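Side-chain contacts in tartronate semialdehyde reductase (Salmonella typhimurium, PDB 1VPD), which probably catalyses the NAD(P)H-dependent reduction of tartronate semialdehyde to D-glycerate, the last step of galactarate degradation: residues 182-187 and 259-264; 266-271 and 286-291. All blocks are in the same frame, centred on the assembly; numbering follows the deposited sequence. Where two conformers were deposited one is given.

Contact 1: residues 182-187 and 259-264; sequences VALNIA and LPLTAA
L184 reaches from helix 170-198 to the first turn of helix 260-274 and meets it with both methyls of its fork. CD2 lies 3.6 Å from L261 CB, and CD1 is almost as near, at 3.7 Å from the same L261 CB. The fork therefore sits astride the base of the L261 side chain, and the two leucines cross at about a right angle. CD2 also lies 3.6 Å from the carbonyl O of L261, so it rests partly on the backbone. This is the tight part of the contact. L184 CG stands anti to its own carbonyl carbon (chi1 -66°), and the nearly straight chi2 of 175° carries the fork out to the other helix.

The T262 side is looser. L184 CD2 comes to 4.0 Å from T262 N, and between the side chains L184 CD1 stays 4.1 Å from T262 OG1, a packing distance. T262 is nonetheless buried, whereas L261 is exposed, and beyond CB its side chain leads away from the L184 fork. L184 has a second deposited conformer, so details of its fork are less certain. V265, one turn further along helix 260-274, also touches L184, and A183 packs on H241 of helix 238-255. The arrangement is plain apolar helix-helix packing in the all-helical C-terminal domain of the 3-hydroxyisobutyrate dehydrogenase family.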
loop_
_atom_site.group_PDB
_atom_site.type_symbol
_atom_site.label_atom_id
_atom_site.label_comp_id
_atom_site.label_asym_id
_atom_site.label_seq_id
_atom_site.Cartn_x
_atom_site.Cartn_y
_atom_site.Cartn_z
ATOM N N VAL A 182 -9.991 5.811 1.190
ATOM C CA VAL A 182 -9.822 4.978 2.368
ATOM C C VAL A 182 -9.792 5.830 3.640
ATOM O O VAL A 182 -10.463 5.506 4.626
ATOM C CB VAL A 182 -8.587 4.075 2.251
ATOM C CG1 VAL A 182 -8.347 3.319 3.551
ATOM C CG2 VAL A 182 -8.763 3.072 1.096
ATOM N N ALA A 183 -9.011 6.911 3.633
ATOM C CA ALA A 183 -8.925 7.774 4.804
ATOM C C ALA A 183 -10.289 8.331 5.158
ATOM O O ALA A 183 -10.671 8.306 6.318
ATOM C CB ALA A 183 -7.949 8.897 4.607
ATOM N N LEU A 184 -11.011 8.843 4.159
ATOM C CA LEU A 184 -12.304 9.472 4.417
ATOM C C LEU A 184 -13.364 8.453 4.839
ATOM O O LEU A 184 -14.173 8.751 5.691
ATOM C CB LEU A 184 -12.759 10.283 3.202
ATOM C CG LEU A 184 -11.854 11.491 2.909
ATOM C CD1 LEU A 184 -12.258 12.185 1.630
ATOM C CD2 LEU A 184 -11.899 12.487 4.068
ATOM N N ASN A 185 -13.351 7.251 4.270
ATOM C CA ASN A 185 -14.315 6.218 4.639
ATOM C C ASN A 185 -14.084 5.802 6.092
ATOM O O ASN A 185 -15.045 5.556 6.815
ATOM C CB ASN A 185 -14.230 4.990 3.741
ATOM C CG ASN A 185 -14.860 5.200 2.352
ATOM O OD1 ASN A 185 -15.232 6.335 1.967
ATOM N ND2 ASN A 185 -15.011 4.079 1.593
ATOM N N ILE A 186 -12.818 5.733 6.522
ATOM C CA ILE A 186 -12.519 5.413 7.907
ATOM C C ILE A 186 -12.970 6.547 8.830
ATOM O O ILE A 186 -13.599 6.306 9.872
ATOM C CB ILE A 186 -11.013 5.112 8.134
ATOM C CG1 ILE A 186 -10.605 3.830 7.417
ATOM C CG2 ILE A 186 -10.713 4.990 9.631
ATOM C CD1 ILE A 186 -9.092 3.626 7.396
ATOM N N ALA A 187 -12.633 7.777 8.459
ATOM C CA ALA A 187 -13.037 8.947 9.243
ATOM C C ALA A 187 -14.557 9.039 9.353
ATOM O O ALA A 187 -15.091 9.312 10.427
ATOM C CB ALA A 187 -12.452 10.201 8.679
ATOM N N LEU A 259 -9.453 19.441 -2.510
ATOM C CA LEU A 259 -9.250 18.366 -1.536
ATOM C C LEU A 259 -9.576 18.791 -0.087
ATOM O O LEU A 259 -8.792 18.535 0.834
ATOM C CB LEU A 259 -7.816 17.823 -1.654
ATOM C CG LEU A 259 -7.714 16.345 -2.022
ATOM C CD1 LEU A 259 -8.212 16.101 -3.461
ATOM C CD2 LEU A 259 -6.297 15.814 -1.830
ATOM N N PRO A 260 -10.756 19.368 0.144
ATOM C CA PRO A 260 -11.094 19.838 1.499
ATOM C C PRO A 260 -11.185 18.746 2.559
ATOM O O PRO A 260 -10.699 18.946 3.700
ATOM C CB PRO A 260 -12.451 20.531 1.308
ATOM C CG PRO A 260 -13.049 19.861 0.071
ATOM C CD PRO A 260 -11.847 19.629 -0.821
ATOM N N LEU A 261 -11.810 17.620 2.235
ATOM C CA LEU A 261 -12.011 16.592 3.270
ATOM C C LEU A 261 -10.687 15.901 3.608
ATOM O O LEU A 261 -10.391 15.657 4.773
ATOM C CB LEU A 261 -13.097 15.611 2.873
ATOM C CG LEU A 261 -14.456 16.264 2.599
ATOM C CD1 LEU A 261 -15.430 15.177 2.167
ATOM C CD2 LEU A 261 -15.023 17.022 3.802
ATOM N N THR A 262 -9.876 15.645 2.591
ATOM C CA THR A 262 -8.534 15.104 2.767
ATOM C C THR A 262 -7.685 16.060 3.600
ATOM O O THR A 262 -6.972 15.639 4.520
ATOM C CB THR A 262 -7.870 14.844 1.391
ATOM O OG1 THR A 262 -8.595 13.847 0.658
ATOM C CG2 THR A 262 -6.486 14.295 1.567
ATOM N N ALA A 263 -7.761 17.351 3.299
ATOM C CA ALA A 263 -7.015 18.344 4.077
ATOM C C ALA A 263 -7.420 18.288 5.551
ATOM O O ALA A 263 -6.558 18.338 6.444
ATOM C CB ALA A 263 -7.190 19.718 3.517
ATOM N N ALA A 264 -8.715 18.143 5.818
ATOM C CA ALA A 264 -9.197 18.019 7.201
ATOM C C ALA A 264 -8.711 16.744 7.863
ATOM O O ALA A 264 -8.220 16.787 9.006
ATOM C CB ALA A 264 -10.711 18.099 7.270
#

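Contact 2: residues 266-271 and 286-291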
loop_
_atom_site.group_PDB
_atom_site.type_symbol
_atom_site.label_atom_id
_atom_site.label_comp_id
_atom_site.label_asym_id
_atom_site.label_seq_id
_atom_site.Cartn_x
_atom_site.Cartn_y
_atom_site.Cartn_z
HETATM N N MSE A 266 -6.127 14.954 7.132
HETATM C CA MSE A 266 -4.694 15.123 7.345
HETATM C C MSE A 266 -4.385 15.782 8.688
HETATM O O MSE A 266 -3.505 15.294 9.413
HETATM C CB MSE A 266 -4.028 15.900 6.211
HETATM C CG MSE A 266 -2.621 16.376 6.509
HETATM SE SE MSE A 266 -1.378 14.866 6.789
HETATM C CE MSE A 266 -0.275 15.141 5.216
ATOM N N GLU A 267 -5.114 16.834 9.045
ATOM C CA GLU A 267 -4.876 17.499 10.320
ATOM C C GLU A 267 -5.254 16.584 11.479
ATOM O O GLU A 267 -4.592 16.625 12.524
ATOM C CB GLU A 267 -5.597 18.844 10.397
ATOM C CG GLU A 267 -5.107 19.856 9.336
ATOM C CD GLU A 267 -3.601 20.031 9.307
ATOM O OE1 GLU A 267 -3.024 20.307 10.391
ATOM O OE2 GLU A 267 -2.999 19.902 8.199
HETATM N N MSE A 268 -6.297 15.778 11.316
HETATM C CA MSE A 268 -6.645 14.770 12.323
HETATM C C MSE A 268 -5.492 13.775 12.519
HETATM O O MSE A 268 -5.145 13.415 13.673
HETATM C CB MSE A 268 -7.913 13.987 11.939
HETATM C CG MSE A 268 -9.143 14.855 11.758
HETATM SE SE MSE A 268 -10.665 13.740 11.307
HETATM C CE MSE A 268 -11.809 15.214 10.738
HETATM N N MSE A 269 -4.918 13.313 11.413
HETATM C CA MSE A 269 -3.787 12.403 11.481
HETATM C C MSE A 269 -2.554 13.058 12.107
HETATM O O MSE A 269 -1.822 12.388 12.860
HETATM C CB MSE A 269 -3.476 11.817 10.101
HETATM C CG MSE A 269 -4.548 10.879 9.578
HETATM SE SE MSE A 269 -3.864 9.946 8.037
HETATM C CE MSE A 269 -5.486 8.914 7.653
ATOM N N GLN A 270 -2.347 14.364 11.876
ATOM C CA GLN A 270 -1.262 15.082 12.581
ATOM C C GLN A 270 -1.484 15.055 14.103
ATOM O O GLN A 270 -0.541 14.827 14.880
ATOM C CB GLN A 270 -1.093 16.517 12.058
ATOM C CG GLN A 270 -0.616 16.569 10.619
ATOM C CD GLN A 270 0.844 16.152 10.448
ATOM O OE1 GLN A 270 1.660 16.300 11.381
ATOM N NE2 GLN A 270 1.178 15.615 9.271
ATOM N N ALA A 271 -2.726 15.264 14.531
ATOM C CA ALA A 271 -3.048 15.188 15.946
ATOM C C ALA A 271 -2.775 13.784 16.503
ATOM O O ALA A 271 -2.210 13.655 17.607
ATOM C CB ALA A 271 -4.500 15.608 16.193
ATOM N N ALA A 286 -10.441 6.462 14.591
ATOM C CA ALA A 286 -11.561 6.446 15.541
ATOM C C ALA A 286 -11.200 7.068 16.884
ATOM O O ALA A 286 -12.036 7.747 17.494
ATOM C CB ALA A 286 -12.099 5.025 15.739
ATOM N N CYS A 287 -9.961 6.864 17.322
ATOM C CA CYS A 287 -9.504 7.378 18.610
ATOM C C CYS A 287 -9.486 8.911 18.652
ATOM O O CYS A 287 -9.691 9.504 19.708
ATOM C CB CYS A 287 -8.148 6.786 18.995
ATOM S SG CYS A 287 -8.079 4.985 18.909
ATOM N N TYR A 288 -9.255 9.558 17.499
ATOM C CA TYR A 288 -9.354 11.007 17.414
ATOM C C TYR A 288 -10.755 11.467 17.804
ATOM O O TYR A 288 -10.934 12.359 18.637
ATOM C CB TYR A 288 -8.992 11.473 15.991
ATOM C CG TYR A 288 -9.177 12.952 15.761
ATOM C CD1 TYR A 288 -8.162 13.851 16.058
ATOM C CD2 TYR A 288 -10.360 13.461 15.239
ATOM C CE1 TYR A 288 -8.327 15.228 15.854
ATOM C CE2 TYR A 288 -10.536 14.825 15.050
ATOM C CZ TYR A 288 -9.516 15.705 15.360
ATOM O OH TYR A 288 -9.670 17.048 15.151
ATOM N N TYR A 289 -11.751 10.859 17.185
ATOM C CA TYR A 289 -13.134 11.178 17.488
ATOM C C TYR A 289 -13.512 10.812 18.928
ATOM O O TYR A 289 -14.234 11.558 19.589
ATOM C CB TYR A 289 -14.046 10.445 16.535
ATOM C CG TYR A 289 -14.106 11.070 15.157
ATOM C CD1 TYR A 289 -15.032 12.057 14.871
ATOM C CD2 TYR A 289 -13.223 10.688 14.159
ATOM C CE1 TYR A 289 -15.088 12.646 13.622
ATOM C CE2 TYR A 289 -13.277 11.264 12.889
ATOM C CZ TYR A 289 -14.221 12.232 12.628
ATOM O OH TYR A 289 -14.298 12.789 11.374
ATOM N N GLU A 290 -13.039 9.659 19.409
ATOM C CA GLU A 290 -13.325 9.246 20.785
ATOM C C GLU A 290 -12.822 10.268 21.789
ATOM O O GLU A 290 -13.475 10.570 22.788
ATOM C CB GLU A 290 -12.675 7.889 21.069
ATOM C CG GLU A 290 -13.323 6.745 20.325
ATOM C CD GLU A 290 -12.628 5.410 20.534
ATOM O OE1 GLU A 290 -11.393 5.380 20.789
ATOM O OE2 GLU A 290 -13.334 4.394 20.407
ATOM N N LYS A 291 -11.636 10.807 21.527
ATOM C CA LYS A 291 -11.018 11.742 22.441
ATOM C C LYS A 291 -11.736 13.085 22.429
ATOM O O LYS A 291 -11.929 13.709 23.473
ATOM C CB LYS A 291 -9.533 11.861 22.129
ATOM C CG LYS A 291 -8.788 10.611 22.626
ATOM C CD LYS A 291 -7.309 10.545 22.217
ATOM C CE LYS A 291 -6.680 9.253 22.758
ATOM N NZ LYS A 291 -5.238 9.098 22.415
#
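M268, a selenomethionine, lies against Y288 and Y289 in a Met-aromatic cluster. It joins helix 260-274 to helix 285-293 in the helical C-terminal domain. The two short helical segments cross at 80°, with axes 9.9 Å apart at closest approach.

M268 and Y288 meet at about a right angle. M268 CG sits over one face of the Y288 ring, 3.8 Å from the ring centroid and 22° off the ring normal. This is a CH-pi contact, displaced toward the rim on the CE2 side. The selenium follows further along the same chain. It lies oblique to the Y288 ring, 4.5 Å from the centroid. M268 is extended beyond CG (chi2 -179°), and this stretch takes the chain across Y288 and on to the second tyrosine.

Y289 is met at a slant, and neither face nor edge describes the approach. M268 SE is 4.8 Å from the centroid of the Y289 ring. The two tyrosines also touch one another: Y288 CD2 stands over the rim of one face of Y289. M268 thus packs into the angle between two neighbouring rings of the same helix.

A271, one turn after M268, meets a different part of Y288. Its CB lies near the ring plane, at the edge, 3.9 Å from Y288 CE1. The Y288 ring thus has the M268 chain over one face and the A271 methyl at its edge.

The contact is on the surface and is apolar across the two segments. The hydroxyl of Y289 is hydrogen-bonded to E191 of helix 170-198, which ties the end of that ring to a third helix. Beside the same hydroxyl lies the terminal methyl of M268, with CE 3.5 Å from Y289 OH.

Along the chain both segments of contact 1 precede those of contact 2. Their centres are 11 Å apart. Both use helix 260-274: its first turn packs on helix 170-198, and a later part packs on helix 285-293. The two contacts also touch directly. A183 CB lies 3.9 Å from M269 CE, and A187 O lies 3.6 Å from Y289 CE2. Helix 285-293 therefore packs against both of the other helices. Both contacts join helices of the helical C-terminal part of the chain, which the Rossmann-type sheet precedes.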